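Local coordinates for flavohemoprotein (Vibrio cholerae O1 biovar El Tor, PDB 4EH1) that probably detoxifies nitric oxide, using O2 and NAD(P)H to turn it into nitrate, and is represented here by its FAD- and NAD(P)H-binding reductase domain, at residues A[17-23]-A[68-74]; A[57-61]-A[126-130]; A[110-115]-A[136-141]. One frame throughout, in Å; residues are numbered along the deposited sequence.

Contact 1 (A[17-23]-A[68-74]); sequences YVTSFVL and YRISVKR. With FAD (flavin-adenine dinucleotide), chain C.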
loop_
_atom_site.group_PDB
_atom_site.type_symbol
_atom_site.label_atom_id
_atom_site.label_comp_id
_atom_site.label_asym_id
_atom_site.label_seq_id
_atom_site.Cartn_x
_atom_site.Cartn_y
_atom_site.Cartn_z
ATOM N N TYR A 17 5.192 -3.674 8.609
ATOM C CA TYR A 17 6.146 -4.439 7.808
ATOM C C TYR A 17 5.488 -5.359 6.760
ATOM O O TYR A 17 6.174 -6.034 5.986
ATOM C CB TYR A 17 7.022 -5.248 8.738
ATOM C CG TYR A 17 7.710 -4.373 9.774
ATOM C CD1 TYR A 17 8.643 -3.421 9.394
ATOM C CD2 TYR A 17 7.422 -4.513 11.122
ATOM C CE1 TYR A 17 9.279 -2.614 10.317
ATOM C CE2 TYR A 17 8.075 -3.730 12.074
ATOM C CZ TYR A 17 8.998 -2.786 11.661
ATOM O OH TYR A 17 9.611 -2.008 12.594
ATOM N N VAL A 18 4.163 -5.372 6.733
ATOM C CA VAL A 18 3.455 -6.269 5.840
ATOM C C VAL A 18 2.704 -5.471 4.762
ATOM O O VAL A 18 1.935 -4.527 5.048
ATOM C CB VAL A 18 2.454 -7.139 6.593
ATOM C CG1 VAL A 18 1.612 -7.972 5.593
ATOM C CG2 VAL A 18 3.157 -8.037 7.634
ATOM N N THR A 19 2.941 -5.870 3.531
ATOM C CA THR A 19 2.304 -5.270 2.373
ATOM C C THR A 19 1.649 -6.361 1.517
ATOM O O THR A 19 2.255 -7.411 1.278
ATOM C CB THR A 19 3.347 -4.445 1.576
ATOM O OG1 THR A 19 3.600 -3.229 2.305
ATOM C CG2 THR A 19 2.830 -4.094 0.128
ATOM N N SER A 20 0.399 -6.137 1.095
ATOM C CA SER A 20 -0.302 -7.111 0.254
ATOM C C SER A 20 -0.078 -6.817 -1.241
ATOM O O SER A 20 0.092 -5.665 -1.634
ATOM C CB SER A 20 -1.818 -7.102 0.513
ATOM O OG SER A 20 -2.183 -7.862 1.632
ATOM N N PHE A 21 -0.130 -7.862 -2.060
ATOM C CA PHE A 21 -0.082 -7.719 -3.512
ATOM C C PHE A 21 -1.247 -8.491 -4.111
ATOM O O PHE A 21 -1.393 -9.682 -3.866
ATOM C CB PHE A 21 1.204 -8.330 -4.082
ATOM C CG PHE A 21 2.466 -7.670 -3.595
ATOM C CD1 PHE A 21 3.190 -6.831 -4.436
ATOM C CD2 PHE A 21 2.934 -7.892 -2.289
ATOM C CE1 PHE A 21 4.376 -6.213 -3.981
ATOM C CE2 PHE A 21 4.109 -7.286 -1.842
ATOM C CZ PHE A 21 4.831 -6.446 -2.694
ATOM N N VAL A 22 -2.045 -7.821 -4.919
ATOM C CA VAL A 22 -3.079 -8.490 -5.673
ATOM C C VAL A 22 -2.553 -8.742 -7.075
ATOM O O VAL A 22 -2.185 -7.817 -7.788
ATOM C CB VAL A 22 -4.367 -7.626 -5.761
ATOM C CG1 VAL A 22 -5.414 -8.322 -6.648
ATOM C CG2 VAL A 22 -4.936 -7.355 -4.375
ATOM N N LEU A 23 -2.533 -10.008 -7.472
ATOM C CA LEU A 23 -1.886 -10.404 -8.698
ATOM C C LEU A 23 -2.873 -11.005 -9.700
ATOM O O LEU A 23 -3.691 -11.853 -9.353
ATOM C CB LEU A 23 -0.816 -11.441 -8.386
ATOM C CG LEU A 23 0.202 -11.003 -7.335
ATOM C CD1 LEU A 23 0.787 -12.208 -6.602
ATOM C CD2 LEU A 23 1.291 -10.242 -8.050
ATOM N N TYR A 68 -5.171 -13.395 -7.304
ATOM C CA TYR A 68 -4.609 -13.851 -6.052
ATOM C C TYR A 68 -4.191 -12.650 -5.203
ATOM O O TYR A 68 -3.706 -11.646 -5.720
ATOM C CB TYR A 68 -3.372 -14.712 -6.321
ATOM C CG TYR A 68 -3.613 -16.062 -6.981
ATOM C CD1 TYR A 68 -4.697 -16.864 -6.622
ATOM C CD2 TYR A 68 -2.739 -16.537 -7.942
ATOM C CE1 TYR A 68 -4.905 -18.114 -7.219
ATOM C CE2 TYR A 68 -2.937 -17.772 -8.560
ATOM C CZ TYR A 68 -4.006 -18.565 -8.183
ATOM O OH TYR A 68 -4.191 -19.777 -8.793
ATOM N N ARG A 69 -4.378 -12.744 -3.898
ATOM C CA ARG A 69 -3.723 -11.805 -2.998
ATOM C C ARG A 69 -2.729 -12.556 -2.086
ATOM O O ARG A 69 -3.057 -13.601 -1.491
ATOM C CB ARG A 69 -4.732 -11.020 -2.159
ATOM C CG ARG A 69 -4.077 -9.995 -1.205
ATOM C CD ARG A 69 -5.118 -9.193 -0.441
ATOM N NE ARG A 69 -5.568 -9.916 0.738
ATOM C CZ ARG A 69 -6.445 -9.428 1.610
ATOM N NH1 ARG A 69 -6.964 -8.219 1.426
ATOM N NH2 ARG A 69 -6.794 -10.140 2.672
ATOM N N ILE A 70 -1.514 -12.026 -2.000
ATOM C CA ILE A 70 -0.554 -12.492 -0.998
ATOM C C ILE A 70 -0.146 -11.312 -0.123
ATOM O O ILE A 70 -0.320 -10.151 -0.511
ATOM C CB ILE A 70 0.714 -13.052 -1.631
ATOM C CG1 ILE A 70 1.364 -11.980 -2.494
ATOM C CG2 ILE A 70 0.431 -14.376 -2.443
ATOM C CD1 ILE A 70 2.790 -12.394 -2.940
ATOM N N SER A 71 0.416 -11.608 1.043
ATOM C CA SER A 71 0.775 -10.574 2.013
ATOM C C SER A 71 2.149 -10.894 2.583
ATOM O O SER A 71 2.358 -11.943 3.220
ATOM C CB SER A 71 -0.251 -10.508 3.144
ATOM O OG SER A 71 -1.578 -10.425 2.616
ATOM N N VAL A 72 3.060 -9.949 2.383
ATOM C CA VAL A 72 4.475 -10.204 2.458
ATOM C C VAL A 72 5.141 -9.359 3.551
ATOM O O VAL A 72 5.082 -8.128 3.541
ATOM C CB VAL A 72 5.118 -9.881 1.089
ATOM C CG1 VAL A 72 6.623 -9.940 1.199
ATOM C CG2 VAL A 72 4.532 -10.818 -0.035
ATOM N N LYS A 73 5.755 -10.034 4.509
ATOM C CA LYS A 73 6.462 -9.321 5.558
ATOM C C LYS A 73 7.908 -8.997 5.144
ATOM O O LYS A 73 8.657 -9.886 4.768
ATOM C CB LYS A 73 6.474 -10.117 6.844
ATOM C CG LYS A 73 7.108 -9.267 7.970
ATOM C CD LYS A 73 7.397 -10.025 9.245
ATOM C CE LYS A 73 8.434 -9.223 10.070
ATOM N NZ LYS A 73 8.706 -9.772 11.411
ATOM N N ARG A 74 8.255 -7.720 5.191
ATOM C CA ARG A 74 9.634 -7.246 5.066
ATOM C C ARG A 74 10.468 -7.969 6.137
ATOM O O ARG A 74 10.362 -7.641 7.316
ATOM C CB ARG A 74 9.644 -5.732 5.338
ATOM C CG ARG A 74 10.690 -4.913 4.613
ATOM C CD ARG A 74 10.144 -3.531 4.188
ATOM N NE ARG A 74 10.012 -2.565 5.274
ATOM C CZ ARG A 74 8.874 -1.966 5.633
ATOM N NH1 ARG A 74 7.728 -2.214 4.994
ATOM N NH2 ARG A 74 8.881 -1.104 6.635
HETATM P PA FAD C . 16.006 -14.440 2.918
HETATM O O1A FAD C . 15.734 -15.778 2.486
HETATM O O2A FAD C . 16.902 -13.585 2.217
HETATM O O5B FAD C . 16.565 -14.537 4.355
HETATM C C5B FAD C . 16.137 -15.550 5.230
HETATM C C4B FAD C . 16.661 -15.393 6.645
HETATM O O4B FAD C . 18.036 -15.715 6.726
HETATM C C3B FAD C . 16.515 -13.966 7.078
HETATM O O3B FAD C . 16.227 -13.953 8.452
HETATM C C2B FAD C . 17.872 -13.389 6.861
HETATM O O2B FAD C . 18.051 -12.383 7.809
HETATM C C1B FAD C . 18.784 -14.566 7.046
HETATM N N9A FAD C . 19.910 -14.449 6.127
HETATM C C8A FAD C . 19.855 -14.169 4.843
HETATM N N7A FAD C . 21.074 -14.116 4.306
HETATM C C5A FAD C . 21.931 -14.360 5.271
HETATM C C6A FAD C . 23.380 -14.444 5.369
HETATM N N6A FAD C . 24.165 -14.257 4.300
HETATM N N1A FAD C . 23.872 -14.704 6.567
HETATM C C2A FAD C . 23.103 -14.893 7.615
HETATM N N3A FAD C . 21.789 -14.830 7.600
HETATM C C4A FAD C . 21.156 -14.566 6.474
HETATM N N1 FAD C . 6.193 -15.027 4.160
HETATM C C2 FAD C . 5.312 -14.032 4.089
HETATM O O2 FAD C . 5.716 -12.901 4.186
HETATM N N3 FAD C . 4.016 -14.211 3.901
HETATM C C4 FAD C . 3.490 -15.390 3.764
HETATM O O4 FAD C . 2.303 -15.483 3.589
HETATM C C4X FAD C . 4.389 -16.547 3.845
HETATM N N5 FAD C . 3.945 -17.776 3.734
HETATM C C5X FAD C . 4.768 -18.804 3.821
HETATM C C6 FAD C . 4.253 -20.055 3.702
HETATM C C7 FAD C . 5.070 -21.139 3.791
HETATM C C7M FAD C . 4.513 -22.506 3.668
HETATM C C8 FAD C . 6.500 -20.961 3.996
HETATM C C8M FAD C . 7.357 -22.166 4.073
HETATM C C9 FAD C . 7.027 -19.705 4.111
HETATM C C9A FAD C . 6.203 -18.614 4.038
HETATM N N10 FAD C . 6.710 -17.330 4.155
HETATM C C10 FAD C . 5.809 -16.281 4.064
HETATM C "C1'" FAD C . 8.140 -17.109 4.330
HETATM C "C2'" FAD C . 8.752 -16.648 3.007
HETATM O "O2'" FAD C . 8.671 -17.617 1.985
HETATM C "C3'" FAD C . 10.222 -16.287 3.038
HETATM O "O3'" FAD C . 10.989 -17.301 3.625
HETATM C "C4'" FAD C . 10.532 -14.927 3.636
HETATM O "O4'" FAD C . 9.791 -13.954 2.940
HETATM C "C5'" FAD C . 12.014 -14.568 3.631
HETATM O "O5'" FAD C . 12.587 -14.491 2.359
HETATM P P FAD C . 13.624 -13.433 1.949
HETATM O O1P FAD C . 14.105 -13.826 0.665
HETATM O O2P FAD C . 13.034 -12.159 2.094
HETATM O O3P FAD C . 14.701 -13.612 3.043
#
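Phe21 lays its side chain over two residues of the facing strand, with CB 4.0 Å from Ile70 CG1 and ring atom CE2 4.0 Å from Val72 CG2; Leu23 continues the apolar row, its CD1 4.2 Å from Ile70 CG1. These residues share one face of an antiparallel pair in which hydrogen-bonded and non-hydrogen-bonded positions alternate regularly. At the hydrogen-bonded positions bonds run both ways, as in Phe21 N to Ile70 O (2.8 Å) and Ile70 N to Phe21 O (3.0 Å). Ser20 and Ser71, on the other face, bring their OG atoms to 2.8 Å. Strand 68-73 is an outermost strand of its sheet within this chain, so its far edge can serve the cofactor: FAD N3 donates to Ser71 O (2.9 Å) and Lys73 N to FAD O2 (2.9 Å), reading the flavin's pyrimidine edge with main-chain atoms alone. Strand 4-13 flanks 18-23 on its other side within the FAD-binding domain's antiparallel sheet, while helix 84-92 packs on Thr19 and Phe21 through His90 and Leu89.

Contact 2 (A[57-61]-A[126-130]); sequences YSLSH and ATPMQ. With FAD (flavin-adenine dinucleotide), chain C.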
loop_
_atom_site.group_PDB
_atom_site.type_symbol
_atom_site.label_atom_id
_atom_site.label_comp_id
_atom_site.label_asym_id
_atom_site.label_seq_id
_atom_site.Cartn_x
_atom_site.Cartn_y
_atom_site.Cartn_z
ATOM N N TYR A 57 4.592 -17.889 -0.683
ATOM C CA TYR A 57 3.731 -16.901 -0.006
ATOM C C TYR A 57 2.279 -17.386 0.026
ATOM O O TYR A 57 1.758 -17.864 -0.985
ATOM C CB TYR A 57 3.826 -15.503 -0.630
ATOM C CG TYR A 57 5.171 -14.906 -0.445
ATOM C CD1 TYR A 57 5.603 -14.507 0.826
ATOM C CD2 TYR A 57 6.056 -14.811 -1.510
ATOM C CE1 TYR A 57 6.890 -13.995 1.030
ATOM C CE2 TYR A 57 7.333 -14.326 -1.324
ATOM C CZ TYR A 57 7.749 -13.910 -0.049
ATOM O OH TYR A 57 9.018 -13.414 0.130
ATOM N N SER A 58 1.657 -17.259 1.193
ATOM C CA SER A 58 0.332 -17.773 1.434
ATOM C C SER A 58 -0.700 -16.902 0.757
ATOM O O SER A 58 -0.587 -15.685 0.759
ATOM C CB SER A 58 0.033 -17.747 2.929
ATOM O OG SER A 58 0.906 -18.589 3.658
ATOM N N LEU A 59 -1.730 -17.518 0.180
ATOM C CA LEU A 59 -2.871 -16.738 -0.296
ATOM C C LEU A 59 -3.604 -16.127 0.926
ATOM O O LEU A 59 -3.799 -16.801 1.926
ATOM C CB LEU A 59 -3.766 -17.616 -1.152
ATOM C CG LEU A 59 -2.919 -18.037 -2.358
ATOM C CD1 LEU A 59 -3.261 -19.413 -2.800
ATOM C CD2 LEU A 59 -3.043 -17.039 -3.484
ATOM N N SER A 60 -3.962 -14.844 0.870
ATOM C CA SER A 60 -4.602 -14.204 2.031
ATOM C C SER A 60 -6.010 -13.701 1.746
ATOM O O SER A 60 -6.544 -12.872 2.509
ATOM C CB SER A 60 -3.788 -13.013 2.520
ATOM O OG SER A 60 -3.640 -12.079 1.469
ATOM N N HIS A 61 -6.578 -14.155 0.629
ATOM C CA HIS A 61 -8.007 -13.972 0.378
ATOM C C HIS A 61 -8.637 -15.309 -0.059
ATOM O O HIS A 61 -7.914 -16.263 -0.331
ATOM C CB HIS A 61 -8.243 -12.858 -0.661
ATOM C CG HIS A 61 -9.447 -12.020 -0.361
ATOM N ND1 HIS A 61 -10.734 -12.520 -0.428
ATOM C CD2 HIS A 61 -9.559 -10.726 0.042
ATOM C CE1 HIS A 61 -11.587 -11.564 -0.101
ATOM N NE2 HIS A 61 -10.900 -10.471 0.198
ATOM N N ALA A 126 -0.811 -14.608 10.272
ATOM C CA ALA A 126 -2.183 -14.213 9.987
ATOM C C ALA A 126 -2.576 -14.357 8.496
ATOM O O ALA A 126 -3.742 -14.455 8.193
ATOM C CB ALA A 126 -2.447 -12.776 10.484
ATOM N N THR A 127 -1.599 -14.366 7.592
ATOM C CA THR A 127 -1.891 -14.362 6.157
ATOM C C THR A 127 -2.800 -15.541 5.710
ATOM O O THR A 127 -3.887 -15.308 5.174
ATOM C CB THR A 127 -0.594 -14.248 5.298
ATOM O OG1 THR A 127 0.160 -13.094 5.695
ATOM C CG2 THR A 127 -0.919 -14.146 3.827
ATOM N N PRO A 128 -2.390 -16.801 5.958
ATOM C CA PRO A 128 -3.327 -17.862 5.538
ATOM C C PRO A 128 -4.646 -17.851 6.320
ATOM O O PRO A 128 -5.673 -18.246 5.758
ATOM C CB PRO A 128 -2.549 -19.146 5.817
ATOM C CG PRO A 128 -1.528 -18.734 6.882
ATOM C CD PRO A 128 -1.141 -17.361 6.508
ATOM N N MET A 129 -4.614 -17.394 7.577
ATOM C CA MET A 129 -5.805 -17.305 8.377
ATOM C C MET A 129 -6.773 -16.330 7.759
ATOM O O MET A 129 -7.981 -16.506 7.885
ATOM C CB MET A 129 -5.512 -16.850 9.798
ATOM C CG MET A 129 -4.713 -17.835 10.610
ATOM S SD MET A 129 -5.332 -19.550 10.493
ATOM C CE MET A 129 -4.020 -20.272 11.479
ATOM N N GLN A 130 -6.249 -15.310 7.090
ATOM C CA GLN A 130 -7.111 -14.373 6.382
ATOM C C GLN A 130 -7.890 -15.009 5.201
ATOM O O GLN A 130 -9.053 -14.662 4.961
ATOM C CB GLN A 130 -6.305 -13.163 5.908
ATOM C CG GLN A 130 -7.155 -11.864 5.857
ATOM C CD GLN A 130 -7.618 -11.390 7.244
ATOM O OE1 GLN A 130 -7.162 -11.882 8.287
ATOM N NE2 GLN A 130 -8.534 -10.441 7.253
HETATM P PA FAD C . 16.006 -14.440 2.918
HETATM O O1A FAD C . 15.734 -15.778 2.486
HETATM O O2A FAD C . 16.902 -13.585 2.217
HETATM O O5B FAD C . 16.565 -14.537 4.355
HETATM C C5B FAD C . 16.137 -15.550 5.230
HETATM C C4B FAD C . 16.661 -15.393 6.645
HETATM O O4B FAD C . 18.036 -15.715 6.726
HETATM C C3B FAD C . 16.515 -13.966 7.078
HETATM O O3B FAD C . 16.227 -13.953 8.452
HETATM C C2B FAD C . 17.872 -13.389 6.861
HETATM O O2B FAD C . 18.051 -12.383 7.809
HETATM C C1B FAD C . 18.784 -14.566 7.046
HETATM N N9A FAD C . 19.910 -14.449 6.127
HETATM C C8A FAD C . 19.855 -14.169 4.843
HETATM N N7A FAD C . 21.074 -14.116 4.306
HETATM C C5A FAD C . 21.931 -14.360 5.271
HETATM C C6A FAD C . 23.380 -14.444 5.369
HETATM N N6A FAD C . 24.165 -14.257 4.300
HETATM N N1A FAD C . 23.872 -14.704 6.567
HETATM C C2A FAD C . 23.103 -14.893 7.615
HETATM N N3A FAD C . 21.789 -14.830 7.600
HETATM C C4A FAD C . 21.156 -14.566 6.474
HETATM N N1 FAD C . 6.193 -15.027 4.160
HETATM C C2 FAD C . 5.312 -14.032 4.089
HETATM O O2 FAD C . 5.716 -12.901 4.186
HETATM N N3 FAD C . 4.016 -14.211 3.901
HETATM C C4 FAD C . 3.490 -15.390 3.764
HETATM O O4 FAD C . 2.303 -15.483 3.589
HETATM C C4X FAD C . 4.389 -16.547 3.845
HETATM N N5 FAD C . 3.945 -17.776 3.734
HETATM C C5X FAD C . 4.768 -18.804 3.821
HETATM C C6 FAD C . 4.253 -20.055 3.702
HETATM C C7 FAD C . 5.070 -21.139 3.791
HETATM C C7M FAD C . 4.513 -22.506 3.668
HETATM C C8 FAD C . 6.500 -20.961 3.996
HETATM C C8M FAD C . 7.357 -22.166 4.073
HETATM C C9 FAD C . 7.027 -19.705 4.111
HETATM C C9A FAD C . 6.203 -18.614 4.038
HETATM N N10 FAD C . 6.710 -17.330 4.155
HETATM C C10 FAD C . 5.809 -16.281 4.064
HETATM C "C1'" FAD C . 8.140 -17.109 4.330
HETATM C "C2'" FAD C . 8.752 -16.648 3.007
HETATM O "O2'" FAD C . 8.671 -17.617 1.985
HETATM C "C3'" FAD C . 10.222 -16.287 3.038
HETATM O "O3'" FAD C . 10.989 -17.301 3.625
HETATM C "C4'" FAD C . 10.532 -14.927 3.636
HETATM O "O4'" FAD C . 9.791 -13.954 2.940
HETATM C "C5'" FAD C . 12.014 -14.568 3.631
HETATM O "O5'" FAD C . 12.587 -14.491 2.359
HETATM P P FAD C . 13.624 -13.433 1.949
HETATM O O1P FAD C . 14.105 -13.826 0.665
HETATM O O2P FAD C . 13.034 -12.159 2.094
HETATM O O3P FAD C . 14.701 -13.612 3.043
#
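This is a loop-to-helix contact across a domain boundary, near the centre of the chain, where the end of strand 53-58 in the FAD-binding domain meets the first turn of helix 126-138 in the NAD-binding domain. The surfaces fit by van der Waals contact, with no hydrogen bond between the segments. Thr127 makes the closest approaches: its CG2 lies 3.4 Å from Ser58 O and 3.4 Å from Ser60 CB, so the methyl packs between Ser58 and Ser60, where the chain leaves the strand. Its OG1 is hydrogen-bonded to Val124 O, three residues earlier. Ser60 CA approaches Thr127 O at 3.4 Å in a CA-H...O contact, and Ser60 O sits 3.4 Å from Gln130 CB, one turn further along the helix. Ser58 OG also lies 3.7 Å from Pro128 CD. The polar ends of Ser60 and Gln130 turn to other partners, Ser71 and Thr162 respectively.

Ser58 and Thr127 also reach the flavin, joined by Tyr57, which takes no part in the contact with the helix. Ser58 N donates to FAD O4 (3.1 Å), while Tyr57 OH is hydrogen-bonded to FAD O4' (3.0 Å) and its ring presents a face to the ribityl O2'. From the helix side, Thr127 CG2 comes within 3.5 Å of FAD O4. Residues 126-128 belong to the run 123-128 that, as in related proteins, probably binds NADP(+). Such a meeting of flavin-binding strand and nucleotide-binding helix is characteristic of the ferredoxin-NADP reductase-like fold, whose two domains place the isoalloxazine at their interface.

Contact 3 (A[110-115]-A[136-141]); sequences YVERER and LAKQNK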
loop_
_atom_site.group_PDB
_atom_site.type_symbol
_atom_site.label_atom_id
_atom_site.label_comp_id
_atom_site.label_asym_id
_atom_site.label_seq_id
_atom_site.Cartn_x
_atom_site.Cartn_y
_atom_site.Cartn_z
ATOM N N TYR A 110 -8.074 -25.299 5.400
ATOM C CA TYR A 110 -9.288 -25.521 6.134
ATOM C C TYR A 110 -10.118 -26.633 5.471
ATOM O O TYR A 110 -10.309 -26.653 4.253
ATOM C CB TYR A 110 -10.098 -24.234 6.207
ATOM C CG TYR A 110 -11.421 -24.461 6.859
ATOM C CD1 TYR A 110 -11.513 -24.521 8.234
ATOM C CD2 TYR A 110 -12.566 -24.658 6.108
ATOM C CE1 TYR A 110 -12.679 -24.751 8.853
ATOM C CE2 TYR A 110 -13.777 -24.887 6.731
ATOM C CZ TYR A 110 -13.819 -24.932 8.119
ATOM O OH TYR A 110 -14.994 -25.149 8.812
ATOM N N VAL A 111 -10.630 -27.548 6.280
ATOM C CA VAL A 111 -11.562 -28.555 5.760
ATOM C C VAL A 111 -12.844 -28.483 6.586
ATOM O O VAL A 111 -12.792 -28.505 7.826
ATOM C CB VAL A 111 -10.966 -29.949 5.813
ATOM C CG1 VAL A 111 -12.037 -31.008 5.493
ATOM C CG2 VAL A 111 -9.783 -30.043 4.857
ATOM N N GLU A 112 -13.979 -28.337 5.908
ATOM C CA GLU A 112 -15.269 -28.223 6.596
ATOM C C GLU A 112 -15.625 -29.536 7.284
ATOM O O GLU A 112 -15.778 -30.586 6.645
ATOM C CB GLU A 112 -16.393 -27.800 5.634
ATOM C CG GLU A 112 -17.725 -27.493 6.364
ATOM C CD GLU A 112 -17.530 -26.537 7.568
ATOM O OE1 GLU A 112 -17.873 -26.895 8.727
ATOM O OE2 GLU A 112 -17.018 -25.418 7.356
ATOM N N ARG A 113 -15.760 -29.476 8.599
ATOM C CA ARG A 113 -16.121 -30.676 9.344
ATOM C C ARG A 113 -17.288 -30.426 10.293
ATOM O O ARG A 113 -17.583 -31.263 11.162
ATOM C CB ARG A 113 -14.904 -31.199 10.121
ATOM C CG ARG A 113 -13.756 -31.685 9.237
ATOM C CD ARG A 113 -12.727 -32.466 10.046
ATOM N NE ARG A 113 -11.507 -32.749 9.282
ATOM C CZ ARG A 113 -10.549 -31.847 9.060
ATOM N NH1 ARG A 113 -10.673 -30.608 9.536
ATOM N NH2 ARG A 113 -9.470 -32.176 8.363
ATOM N N GLU A 114 -17.946 -29.276 10.127
ATOM C CA GLU A 114 -19.098 -28.915 10.951
ATOM C C GLU A 114 -18.737 -28.893 12.417
ATOM O O GLU A 114 -19.528 -29.287 13.259
ATOM C CB GLU A 114 -20.288 -29.864 10.684
ATOM C CG GLU A 114 -20.956 -29.565 9.346
ATOM C CD GLU A 114 -22.198 -30.398 9.048
ATOM O OE1 GLU A 114 -22.845 -30.868 10.013
ATOM O OE2 GLU A 114 -22.530 -30.564 7.835
ATOM N N ARG A 115 -17.519 -28.463 12.708
ATOM C CA ARG A 115 -17.093 -28.258 14.086
ATOM C C ARG A 115 -16.921 -26.770 14.297
ATOM O O ARG A 115 -16.737 -26.031 13.344
ATOM C CB ARG A 115 -15.741 -28.933 14.338
ATOM C CG ARG A 115 -15.738 -30.456 14.211
ATOM C CD ARG A 115 -14.293 -30.934 14.127
ATOM N NE ARG A 115 -14.197 -32.375 14.058
ATOM C CZ ARG A 115 -13.114 -33.051 13.678
ATOM N NH1 ARG A 115 -12.005 -32.410 13.336
ATOM N NH2 ARG A 115 -13.145 -34.383 13.641
ATOM N N LEU A 136 -14.800 -18.642 5.110
ATOM C CA LEU A 136 -15.853 -18.974 6.063
ATOM C C LEU A 136 -16.937 -17.910 6.047
ATOM O O LEU A 136 -18.082 -18.216 6.308
ATOM C CB LEU A 136 -15.274 -19.139 7.475
ATOM C CG LEU A 136 -14.263 -20.291 7.614
ATOM C CD1 LEU A 136 -13.750 -20.405 9.069
ATOM C CD2 LEU A 136 -14.825 -21.629 7.185
ATOM N N ALA A 137 -16.570 -16.660 5.744
ATOM C CA ALA A 137 -17.559 -15.580 5.661
ATOM C C ALA A 137 -18.503 -15.847 4.488
ATOM O O ALA A 137 -19.731 -15.814 4.625
ATOM C CB ALA A 137 -16.880 -14.244 5.474
ATOM N N LYS A 138 -17.895 -16.121 3.344
ATOM C CA LYS A 138 -18.589 -16.490 2.127
ATOM C C LYS A 138 -19.568 -17.654 2.360
ATOM O O LYS A 138 -20.677 -17.652 1.836
ATOM C CB LYS A 138 -17.544 -16.838 1.060
ATOM C CG LYS A 138 -18.104 -17.297 -0.265
ATOM C CD LYS A 138 -16.990 -17.530 -1.285
ATOM C CE LYS A 138 -16.125 -16.282 -1.507
ATOM N NZ LYS A 138 -15.218 -16.432 -2.706
ATOM N N GLN A 139 -19.153 -18.626 3.168
ATOM C CA GLN A 139 -19.943 -19.823 3.447
ATOM C C GLN A 139 -20.881 -19.681 4.632
ATOM O O GLN A 139 -21.526 -20.650 5.038
ATOM C CB GLN A 139 -19.018 -21.039 3.622
ATOM C CG GLN A 139 -18.348 -21.393 2.310
ATOM C CD GLN A 139 -17.204 -22.372 2.452
ATOM O OE1 GLN A 139 -16.907 -22.853 3.546
ATOM N NE2 GLN A 139 -16.552 -22.670 1.339
ATOM N N ASN A 140 -20.958 -18.478 5.180
ATOM C CA ASN A 140 -21.801 -18.226 6.348
ATOM C C ASN A 140 -21.586 -19.155 7.521
ATOM O O ASN A 140 -22.533 -19.553 8.190
ATOM C CB ASN A 140 -23.265 -18.283 5.921
ATOM C CG ASN A 140 -23.604 -17.179 4.985
ATOM O OD1 ASN A 140 -23.301 -16.019 5.269
ATOM N ND2 ASN A 140 -24.214 -17.517 3.843
ATOM N N LYS A 141 -20.330 -19.497 7.774
ATOM C CA LYS A 141 -20.001 -20.419 8.833
ATOM C C LYS A 141 -20.252 -19.732 10.161
ATOM O O LYS A 141 -19.904 -18.575 10.339
ATOM C CB LYS A 141 -18.523 -20.796 8.714
ATOM C CG LYS A 141 -17.947 -21.566 9.880
ATOM C CD LYS A 141 -18.350 -23.025 9.830
ATOM C CE LYS A 141 -17.536 -23.824 10.842
ATOM N NZ LYS A 141 -18.122 -25.189 11.035
HETATM O O HOH W 1 -18.003 -23.676 5.674
#
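Lys141 NZ ties two points of the loop together: it forms a salt bridge with Glu112 OE1 at 2.9 Å and donates to Arg115 O at 2.8 Å. The lysine is placed by a Schellman motif that ends helix 126-138, in which Lys141 N bonds to Leu136 O (3.0 Å), Asn140 N bonds to Ala137 O (3.0 Å), and Asn140 takes positive phi as the C-prime residue. The chain thus turns off the helix, and Lys141 sends its side chain to segment 110-115, which leads into strand 117-122.

Glu112 organises the loop side. Its OE1 also accepts from Glu114 N (2.8 Å), while OE2 receives the Tyr110 hydroxyl in a short bond, OH to OE2 2.5 Å. One carboxylate therefore joins the lysine, the loop backbone and the tyrosine. Arg115 turns its guanidinium to Asp203, so its carbonyl rather than its side-chain charge takes part here.

Beneath this polar cluster, Tyr110 packs on the helix end. Leu136 CD2 stands 3.8 Å from the centroid of the Tyr110 ring, over its face, in a CH-pi contact, and Tyr110 OH lies 3.5 Å from the aliphatic Lys141 CE. Tyr205 meets the same tyrosine ring. A water links the two segments, donating to Glu112 OE2 at 2.6 Å and to Gln139 OE1 at 2.5 Å.

In the fold
The three contacts illustrate how a two-domain reductase is assembled around its cofactor. Contact 1 belongs to the antiparallel sheet of the FAD-binding domain, and contact 2 packs the end of strand 53-58, in that same sheet, against the start of helix 126-138 of the NAD-binding domain. Their centres are about 9 Å apart; they touch through Ser60, Arg69 and Ser71, and both reach FAD. Contact 3 uses the other end of the same helix, its centre about 16 Å from that of contact 2 and 24 Å from that of contact 1. Along the chain, contacts 1 and 2 alternate their segments, as do 2 and 3, whereas contact 1 closes before contact 3 opens. One helix thus connects the flavin interface to a peripheral loop.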